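Local structure of phosphoglycolate phosphatase (Lactobacillus plantarum, 2HDO) at residues M8-G13 and I103-R108. The protein probably hydrolyses the phosphate ester of 2-phosphoglycolate, as a phosphatase of the haloacid dehalogenase (HAD) superfamily. Residues are numbered along the deposited sequence; the frame is centred on the assembly and turned at random. Where two conformers were deposited one is given.
Sequences MFDIDG and IVTSQR. With PO4 (phosphate ion), chain B.
A phosphate ion sits so close to Asp10 that its P lies 2.6 Å from Asp10 OD1, shorter than a non-bonded contact allows and longer than a normal covalent P-O bond. The site is the phosphate pocket of a HAD-type Rossmann-like fold, at the ends of parallel strands 6-9 and 100-104. Asp10 and Asp12 fit the family's DxDx(T/V) signature, in which the first aspartate is the nucleophile and the second the general acid-base, roles these two probably share. Between the two segments the last backbone bond before the pocket runs from Val104 N to Phe9 O (3.0 Å), approaching above the carbonyl plane. Beyond it both segments turn donors onto the ion. O2 is gripped by three bonds, from Ile11 N, Asp12 N and Thr105 OG1; Ser106 gives O1 both its backbone N and OG. Lys138 also binds the ion and forms a salt bridge with Asp10 OD1, which probably tempers the negative charge gathered here. Ile11 crosses Ile103 at about a right angle, its CD1 3.7 Å from Ile103 CG2 and also resting on Thr105 CB. Asp12 and Gln107 meet tip to tip: NE2 donates almost straight (175°) to OD2 at 2.8 Å, in its own amide plane but above the carboxylate plane. Ser18 OG is hydrogen-bonded to Asp12 OD1. An alanine in place of Asp12 would remove this carboxylate, and would probably loosen the Gln107 amide and cost the site its likely acid-base group. Thr105 OG1, anti to its own backbone N (chi1 -179°), closes an ST turn by accepting from Gln107 N at 3.0 Å.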
HETATM    1  N   MSE A   8       7.937  -3.912   6.921  1.00 12.18           N
HETATM    2  CA  MSE A   8       7.608  -3.026   5.804  1.00 10.36           C
HETATM    3  C   MSE A   8       6.127  -2.969   5.649  1.00 11.83           C
HETATM    4  O   MSE A   8       5.467  -3.982   5.803  1.00 14.30           O
HETATM    5  CB  MSE A   8       8.232  -3.545   4.512  1.00 13.46           C
HETATM    6  CG  MSE A   8       9.706  -3.689   4.605  1.00 14.14           C
HETATM    7 SE   MSE A   8      10.624  -1.954   4.584  0.75 24.52          SE
HETATM    8  CE  MSE A   8      11.726  -2.099   6.274  1.00 14.19           C
ATOM      9  N   PHE A   9       5.604  -1.793   5.346  1.00 12.23           N
ATOM     10  CA  PHE A   9       4.187  -1.561   5.269  1.00 10.18           C
ATOM     11  C   PHE A   9       3.812  -1.007   3.891  1.00 13.00           C
ATOM     12  O   PHE A   9       4.488  -0.150   3.362  1.00 12.17           O
ATOM     13  CB  PHE A   9       3.717  -0.499   6.282  1.00 12.75           C
ATOM     14  CG  PHE A   9       3.898  -0.890   7.722  1.00 14.91           C
ATOM     15  CD1 PHE A   9       5.124  -0.689   8.328  1.00 15.69           C
ATOM     16  CD2 PHE A   9       2.863  -1.453   8.463  1.00 17.31           C
ATOM     17  CE1 PHE A   9       5.338  -1.060   9.639  1.00 16.92           C
ATOM     18  CE2 PHE A   9       3.072  -1.798   9.800  1.00 16.29           C
ATOM     19  CZ  PHE A   9       4.313  -1.622  10.372  1.00 13.41           C
ATOM     20  N   ASP A  10       2.711  -1.504   3.354  1.00 14.02           N
ATOM     21  CA  ASP A  10       1.942  -0.768   2.307  1.00 16.88           C
ATOM     22  C   ASP A  10       1.165   0.384   2.939  1.00 17.09           C
ATOM     23  O   ASP A  10       0.963   0.392   4.144  1.00 17.40           O
ATOM     24  CB  ASP A  10       0.943  -1.727   1.658  1.00 20.77           C
ATOM     25  CG  ASP A  10       0.592  -1.335   0.262  1.00 30.08           C
ATOM     26  OD1 ASP A  10       1.118  -0.313  -0.251  1.00 28.52           O
ATOM     27  OD2 ASP A  10      -0.242  -2.053  -0.317  1.00 31.54           O
ATOM     28  N   ILE A  11       0.707   1.364   2.151  1.00 16.60           N
ATOM     29  CA  ILE A  11      -0.016   2.481   2.711  1.00 15.07           C
ATOM     30  C   ILE A  11      -1.520   2.281   2.555  1.00 15.04           C
ATOM     31  O   ILE A  11      -2.257   2.173   3.535  1.00 15.95           O
ATOM     32  CB  ILE A  11       0.414   3.820   2.075  1.00 15.21           C
ATOM     33  CG1 ILE A  11       1.879   4.086   2.409  1.00 15.88           C
ATOM     34  CG2 ILE A  11      -0.443   4.949   2.627  1.00 17.44           C
ATOM     35  CD1 ILE A  11       2.546   5.173   1.577  1.00 20.12           C
ATOM     36  N   ASP A  12      -1.961   2.199   1.318  1.00 13.51           N
ATOM     37  CA  ASP A  12      -3.401   2.239   1.038  1.00 16.74           C
ATOM     38  C   ASP A  12      -4.089   0.973   1.476  1.00 17.79           C
ATOM     39  O   ASP A  12      -3.709  -0.109   1.042  1.00 19.02           O
ATOM     40  CB  ASP A  12      -3.640   2.476  -0.455  1.00 17.27           C
ATOM     41  CG  ASP A  12      -3.141   3.814  -0.918  1.00 25.05           C
ATOM     42  OD1 ASP A  12      -3.763   4.843  -0.531  1.00 21.68           O
ATOM     43  OD2 ASP A  12      -2.128   3.839  -1.684  1.00 24.63           O
ATOM     44  N   GLY A  13      -5.118   1.089   2.321  1.00 15.50           N
ATOM     45  CA  GLY A  13      -5.794  -0.100   2.852  1.00 16.91           C
ATOM     46  C   GLY A  13      -5.115  -0.790   4.009  1.00 15.61           C
ATOM     47  O   GLY A  13      -5.568  -1.841   4.479  1.00 17.68           O
ATOM     48  N   ILE A 103       8.304   1.670   4.353  1.00 11.97           N
ATOM     49  CA  ILE A 103       7.162   1.719   3.486  1.00 14.97           C
ATOM     50  C   ILE A 103       7.570   1.257   2.075  1.00 13.00           C
ATOM     51  O   ILE A 103       8.606   1.642   1.545  1.00 13.81           O
ATOM     52  CB  ILE A 103       6.589   3.147   3.440  1.00 17.05           C
ATOM     53  CG1 ILE A 103       5.860   3.411   4.763  1.00 20.58           C
ATOM     54  CG2 ILE A 103       5.622   3.310   2.227  1.00 17.79           C
ATOM     55  CD1 ILE A 103       5.248   4.740   4.868  1.00 30.22           C
ATOM     56  N   VAL A 104       6.741   0.421   1.473  1.00 12.79           N
ATOM     57  CA  VAL A 104       6.902   0.013   0.080  1.00 12.84           C
ATOM     58  C   VAL A 104       5.551   0.176  -0.590  1.00 14.26           C
ATOM     59  O   VAL A 104       4.606  -0.581  -0.333  1.00 17.08           O
ATOM     60  CB  VAL A 104       7.361  -1.491  -0.041  1.00 13.17           C
ATOM     61  CG1 VAL A 104       7.518  -1.883  -1.503  1.00 14.20           C
ATOM     62  CG2 VAL A 104       8.583  -1.738   0.769  1.00 14.34           C
ATOM     63  N   THR A 105       5.449   1.188  -1.436  1.00 13.51           N
ATOM     64  CA  THR A 105       4.147   1.614  -1.957  1.00 12.07           C
ATOM     65  C   THR A 105       4.239   1.808  -3.473  1.00 14.37           C
ATOM     66  O   THR A 105       5.273   2.154  -4.007  1.00 13.67           O
ATOM     67  CB  THR A 105       3.659   2.936  -1.280  1.00 13.90           C
ATOM     68  OG1 THR A 105       2.357   3.333  -1.786  1.00 15.08           O
ATOM     69  CG2 THR A 105       4.635   4.089  -1.498  1.00 16.20           C
ATOM     70  N   SER A 106       3.095   1.643  -4.125  1.00 15.30           N
ATOM     71  CA  SER A 106       2.970   1.930  -5.541  0.50 15.74           C
ATOM     72  C   SER A 106       2.660   3.403  -5.780  1.00 14.65           C
ATOM     73  O   SER A 106       2.615   3.845  -6.932  1.00 18.25           O
ATOM     74  CB  SER A 106       1.897   1.030  -6.159  0.50 17.37           C
ATOM     75  OG  SER A 106       0.619   1.298  -5.610  0.50 24.21           O
ATOM     76  N   GLN A 107       2.424   4.172  -4.713  1.00 15.55           N
ATOM     77  CA  GLN A 107       2.245   5.624  -4.869  1.00 15.77           C
ATOM     78  C   GLN A 107       3.498   6.274  -5.457  1.00 15.47           C
ATOM     79  O   GLN A 107       4.577   5.833  -5.171  1.00 16.72           O
ATOM     80  CB  GLN A 107       1.982   6.265  -3.523  1.00 14.25           C
ATOM     81  CG  GLN A 107       0.648   5.881  -2.930  1.00 17.11           C
ATOM     82  CD  GLN A 107       0.319   6.633  -1.672  1.00 22.52           C
ATOM     83  OE1 GLN A 107       0.975   7.610  -1.338  1.00 19.92           O
ATOM     84  NE2 GLN A 107      -0.715   6.185  -0.949  1.00 21.97           N
ATOM     85  N   ARG A 108       3.329   7.299  -6.302  1.00 17.40           N
ATOM     86  CA  ARG A 108       4.467   8.077  -6.794  1.00 17.51           C
ATOM     87  C   ARG A 108       5.047   8.892  -5.646  1.00 15.52           C
ATOM     88  O   ARG A 108       4.381   9.165  -4.662  1.00 15.92           O
ATOM     89  CB  ARG A 108       4.035   9.017  -7.938  1.00 17.18           C
ATOM     90  CG  ARG A 108       3.654   8.279  -9.258  1.00 25.97           C
ATOM     91  CD  ARG A 108       4.855   8.014 -10.162  1.00 32.34           C
ATOM     92  NE  ARG A 108       5.244   9.182 -10.952  1.00 39.47           N
TER
HETATM   93  P   PO4 B 209      -0.192   1.082  -2.067  1.00 30.70           P
HETATM   94  O1  PO4 B 209       0.903   0.287  -2.828  1.00 19.81           O
HETATM   95  O2  PO4 B 209       0.190   2.008  -0.891  1.00 22.44           O
HETATM   96  O3  PO4 B 209      -1.213   0.048  -1.530  1.00 30.78           O
HETATM   97  O4  PO4 B 209      -0.915   1.980  -3.078  1.00 34.84           O
HETATM   98  O   HOH W   1      -3.115   6.869   1.214  1.00 21.59           O